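Putative ATP/GTP binding protein (Burkholderia pseudomallei, PDB 3EIR) deamidates a specific glutamine side chain of host NEDD8, turning it into glutamate, and so disables cullin-RING ubiquitin ligases and arrests the host cell cycle. Local coordinates at residues A[134-139]-A[257-262]. Numbering follows the deposited sequence.
Sequences YLENTS and KLRFAS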
ATOM      1  N   TYR A 134      -1.759 -15.420  -5.008  1.00 58.84           N
ATOM      2  CA  TYR A 134      -2.698 -14.914  -4.015  1.00 56.12           C
ATOM      3  C   TYR A 134      -3.629 -16.020  -3.559  1.00 59.44           C
ATOM      4  O   TYR A 134      -4.002 -16.887  -4.344  1.00 66.88           O
ATOM      5  CB  TYR A 134      -3.518 -13.761  -4.595  1.00 51.82           C
ATOM      6  CG  TYR A 134      -2.741 -12.475  -4.730  1.00 45.42           C
ATOM      7  CD1 TYR A 134      -2.972 -11.405  -3.867  1.00 39.28           C
ATOM      8  CD2 TYR A 134      -1.769 -12.323  -5.711  1.00 39.14           C
ATOM      9  CE1 TYR A 134      -2.264 -10.226  -3.982  1.00 36.26           C
ATOM     10  CE2 TYR A 134      -1.051 -11.134  -5.831  1.00 40.91           C
ATOM     11  CZ  TYR A 134      -1.305 -10.092  -4.956  1.00 42.87           C
ATOM     12  OH  TYR A 134      -0.604  -8.906  -5.054  1.00 46.62           O
ATOM     13  N   LEU A 135      -3.994 -15.996  -2.283  1.00 54.37           N
ATOM     14  CA  LEU A 135      -4.991 -16.920  -1.765  1.00 58.01           C
ATOM     15  C   LEU A 135      -6.349 -16.292  -2.024  1.00 59.16           C
ATOM     16  O   LEU A 135      -6.473 -15.071  -2.019  1.00 56.86           O
ATOM     17  CB  LEU A 135      -4.796 -17.128  -0.264  1.00 61.12           C
ATOM     18  CG  LEU A 135      -3.432 -17.642   0.204  1.00 61.72           C
ATOM     19  CD1 LEU A 135      -3.088 -17.109   1.591  1.00 57.60           C
ATOM     20  CD2 LEU A 135      -3.394 -19.156   0.183  1.00 58.60           C
ATOM     21  N   GLU A 136      -7.372 -17.105  -2.266  1.00 75.08           N
ATOM     22  CA  GLU A 136      -8.688 -16.523  -2.494  1.00 80.87           C
ATOM     23  C   GLU A 136      -9.853 -17.328  -1.935  1.00 82.24           C
ATOM     24  O   GLU A 136     -10.995 -16.879  -1.988  1.00 83.96           O
ATOM     25  CB  GLU A 136      -8.901 -16.174  -3.975  1.00 89.27           C
ATOM     26  CG  GLU A 136      -9.417 -17.302  -4.844  1.00 99.74           C
ATOM     27  CD  GLU A 136      -9.875 -16.816  -6.212  1.00104.77           C
ATOM     28  OE1 GLU A 136     -10.861 -17.375  -6.745  1.00112.77           O
ATOM     29  OE2 GLU A 136      -9.258 -15.872  -6.752  1.00 97.61           O
ATOM     30  N   ASN A 137      -9.574 -18.504  -1.385  1.00 79.65           N
ATOM     31  CA  ASN A 137     -10.623 -19.251  -0.694  1.00 87.29           C
ATOM     32  C   ASN A 137     -10.233 -19.651   0.725  1.00 87.27           C
ATOM     33  O   ASN A 137     -10.544 -20.748   1.190  1.00 85.64           O
ATOM     34  CB  ASN A 137     -11.098 -20.457  -1.514  1.00 92.40           C
ATOM     35  CG  ASN A 137     -12.241 -20.106  -2.453  1.00 98.07           C
ATOM     36  OD1 ASN A 137     -12.135 -20.263  -3.671  1.00 97.65           O
ATOM     37  ND2 ASN A 137     -13.338 -19.611  -1.889  1.00101.04           N
ATOM     38  N   THR A 138      -9.544 -18.742   1.405  1.00 82.49           N
ATOM     39  CA  THR A 138      -9.240 -18.909   2.817  1.00 78.13           C
ATOM     40  C   THR A 138      -9.577 -17.626   3.573  1.00 71.78           C
ATOM     41  O   THR A 138      -9.511 -16.530   3.013  1.00 70.17           O
ATOM     42  CB  THR A 138      -7.759 -19.270   3.041  1.00 73.34           C
ATOM     43  OG1 THR A 138      -6.938 -18.143   2.726  1.00 64.59           O
ATOM     44  CG2 THR A 138      -7.353 -20.443   2.159  1.00 80.51           C
ATOM     45  N   SER A 139      -9.949 -17.761   4.840  1.00 70.47           N
ATOM     46  CA  SER A 139     -10.219 -16.595   5.668  1.00 70.43           C
ATOM     47  C   SER A 139      -8.921 -16.042   6.247  1.00 67.57           C
ATOM     48  O   SER A 139      -8.016 -16.794   6.592  1.00 64.90           O
ATOM     49  CB  SER A 139     -11.174 -16.951   6.803  1.00 79.71           C
ATOM     50  OG  SER A 139     -10.608 -17.935   7.650  1.00 86.95           O
ATOM     51  N   LYS A 257     -14.374  -9.965  -6.023  1.00 65.94           N
ATOM     52  CA  LYS A 257     -13.577 -11.060  -5.494  1.00 61.58           C
ATOM     53  C   LYS A 257     -12.595 -10.539  -4.439  1.00 65.35           C
ATOM     54  O   LYS A 257     -12.178  -9.385  -4.487  1.00 64.22           O
ATOM     55  CB  LYS A 257     -12.824 -11.737  -6.645  1.00 77.97           C
ATOM     56  CG  LYS A 257     -12.422 -13.183  -6.395  1.00 89.02           C
ATOM     57  CD  LYS A 257     -11.959 -13.865  -7.681  1.00 96.11           C
ATOM     58  CE  LYS A 257     -13.134 -14.304  -8.558  1.00100.98           C
ATOM     59  NZ  LYS A 257     -13.830 -13.167  -9.229  1.00102.74           N
ATOM     60  N   LEU A 258     -12.247 -11.395  -3.483  1.00 63.30           N
ATOM     61  CA  LEU A 258     -11.249 -11.069  -2.473  1.00 64.88           C
ATOM     62  C   LEU A 258     -10.014 -11.945  -2.661  1.00 66.29           C
ATOM     63  O   LEU A 258     -10.119 -13.161  -2.832  1.00 67.12           O
ATOM     64  CB  LEU A 258     -11.819 -11.253  -1.067  1.00 62.32           C
ATOM     65  CG  LEU A 258     -10.849 -11.043   0.098  1.00 60.18           C
ATOM     66  CD1 LEU A 258     -10.209  -9.665   0.047  1.00 51.79           C
ATOM     67  CD2 LEU A 258     -11.582 -11.249   1.408  1.00 64.41           C
ATOM     68  N   ARG A 259      -8.847 -11.315  -2.641  1.00 53.91           N
ATOM     69  CA  ARG A 259      -7.587 -12.018  -2.826  1.00 53.54           C
ATOM     70  C   ARG A 259      -6.547 -11.346  -1.956  1.00 48.56           C
ATOM     71  O   ARG A 259      -6.505 -10.121  -1.886  1.00 49.60           O
ATOM     72  CB  ARG A 259      -7.150 -11.948  -4.293  1.00 52.59           C
ATOM     73  CG  ARG A 259      -7.937 -12.854  -5.225  1.00 68.19           C
ATOM     74  CD  ARG A 259      -7.899 -12.346  -6.662  1.00 73.58           C
ATOM     75  NE  ARG A 259      -6.564 -11.907  -7.060  1.00 74.38           N
ATOM     76  CZ  ARG A 259      -5.623 -12.716  -7.541  1.00 75.50           C
ATOM     77  NH1 ARG A 259      -5.867 -14.016  -7.686  1.00 67.22           N
ATOM     78  NH2 ARG A 259      -4.436 -12.227  -7.878  1.00 73.62           N
ATOM     79  N   PHE A 260      -5.720 -12.136  -1.280  1.00 44.89           N
ATOM     80  CA  PHE A 260      -4.602 -11.570  -0.532  1.00 46.84           C
ATOM     81  C   PHE A 260      -3.399 -12.510  -0.524  1.00 48.75           C
ATOM     82  O   PHE A 260      -3.525 -13.717  -0.739  1.00 50.06           O
ATOM     83  CB  PHE A 260      -5.009 -11.202   0.899  1.00 43.93           C
ATOM     84  CG  PHE A 260      -5.537 -12.355   1.698  1.00 50.99           C
ATOM     85  CD1 PHE A 260      -4.671 -13.269   2.281  1.00 53.31           C
ATOM     86  CD2 PHE A 260      -6.903 -12.522   1.883  1.00 58.37           C
ATOM     87  CE1 PHE A 260      -5.156 -14.334   3.027  1.00 52.62           C
ATOM     88  CE2 PHE A 260      -7.392 -13.583   2.626  1.00 60.62           C
ATOM     89  CZ  PHE A 260      -6.515 -14.490   3.199  1.00 58.28           C
ATOM     90  N   ALA A 261      -2.230 -11.940  -0.281  1.00 43.19           N
ATOM     91  CA  ALA A 261      -1.003 -12.718  -0.235  1.00 47.57           C
ATOM     92  C   ALA A 261      -0.146 -12.195   0.900  1.00 40.93           C
ATOM     93  O   ALA A 261       0.093 -10.995   0.988  1.00 40.60           O
ATOM     94  CB  ALA A 261      -0.257 -12.591  -1.550  1.00 41.97           C
ATOM     95  N   SER A 262       0.299 -13.088   1.775  1.00 45.29           N
ATOM     96  CA  SER A 262       1.221 -12.707   2.840  1.00 41.00           C
ATOM     97  C   SER A 262       2.651 -13.044   2.442  1.00 44.82           C
ATOM     98  O   SER A 262       2.893 -13.954   1.633  1.00 39.12           O
ATOM     99  CB  SER A 262       0.879 -13.416   4.146  1.00 38.90           C
ATOM    100  OG  SER A 262       1.241 -14.781   4.075  1.00 47.85           O
TER
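Leu135 and Phe260 exchange two backbone hydrogen bonds, Leu135 N to Phe260 O at 2.8 Å and Phe260 N to Leu135 O at 3.1 Å, forming a single antiparallel hydrogen-bonded pair. Leu135 O also receives a CA-H...O contact from Arg259 CA.

Flanking this bridge, the Tyr134 ring carries Ala261 CB over one face in a CH-pi contact, 4.0 Å from CB to the ring centroid. From the opposite side of the ring plane the Arg259 guanidinium approaches obliquely, NH2 lying 3.4 Å from Tyr134 CD2, the planes 29° apart. Tyr134 OH is hydrogen-bonded to Pro129 O.

Apolar contact continues at the Phe260 ring, where Leu135 CD1 meets CE1 at 3.7 Å. Phe260 CG sits between its backbone N and carbonyl carbon (chi1 58°), bringing CZ to 3.6 Å from Thr138 O and close to Thr138 OG1, which is buried without a polar partner.

Charge plays a weaker part: Glu136 OE2 faces the guanidinium edge in a long salt bridge, 4.0 Å from Arg259 NH1, while the Glu136 carboxylate rests against aliphatic Lys257 CD.

Strand 258-265 pairs with strand 152-159 along one edge; on the other, the loop before helix 140-144 adds one isolated bridge to the antiparallel sheet of this papain-like fold.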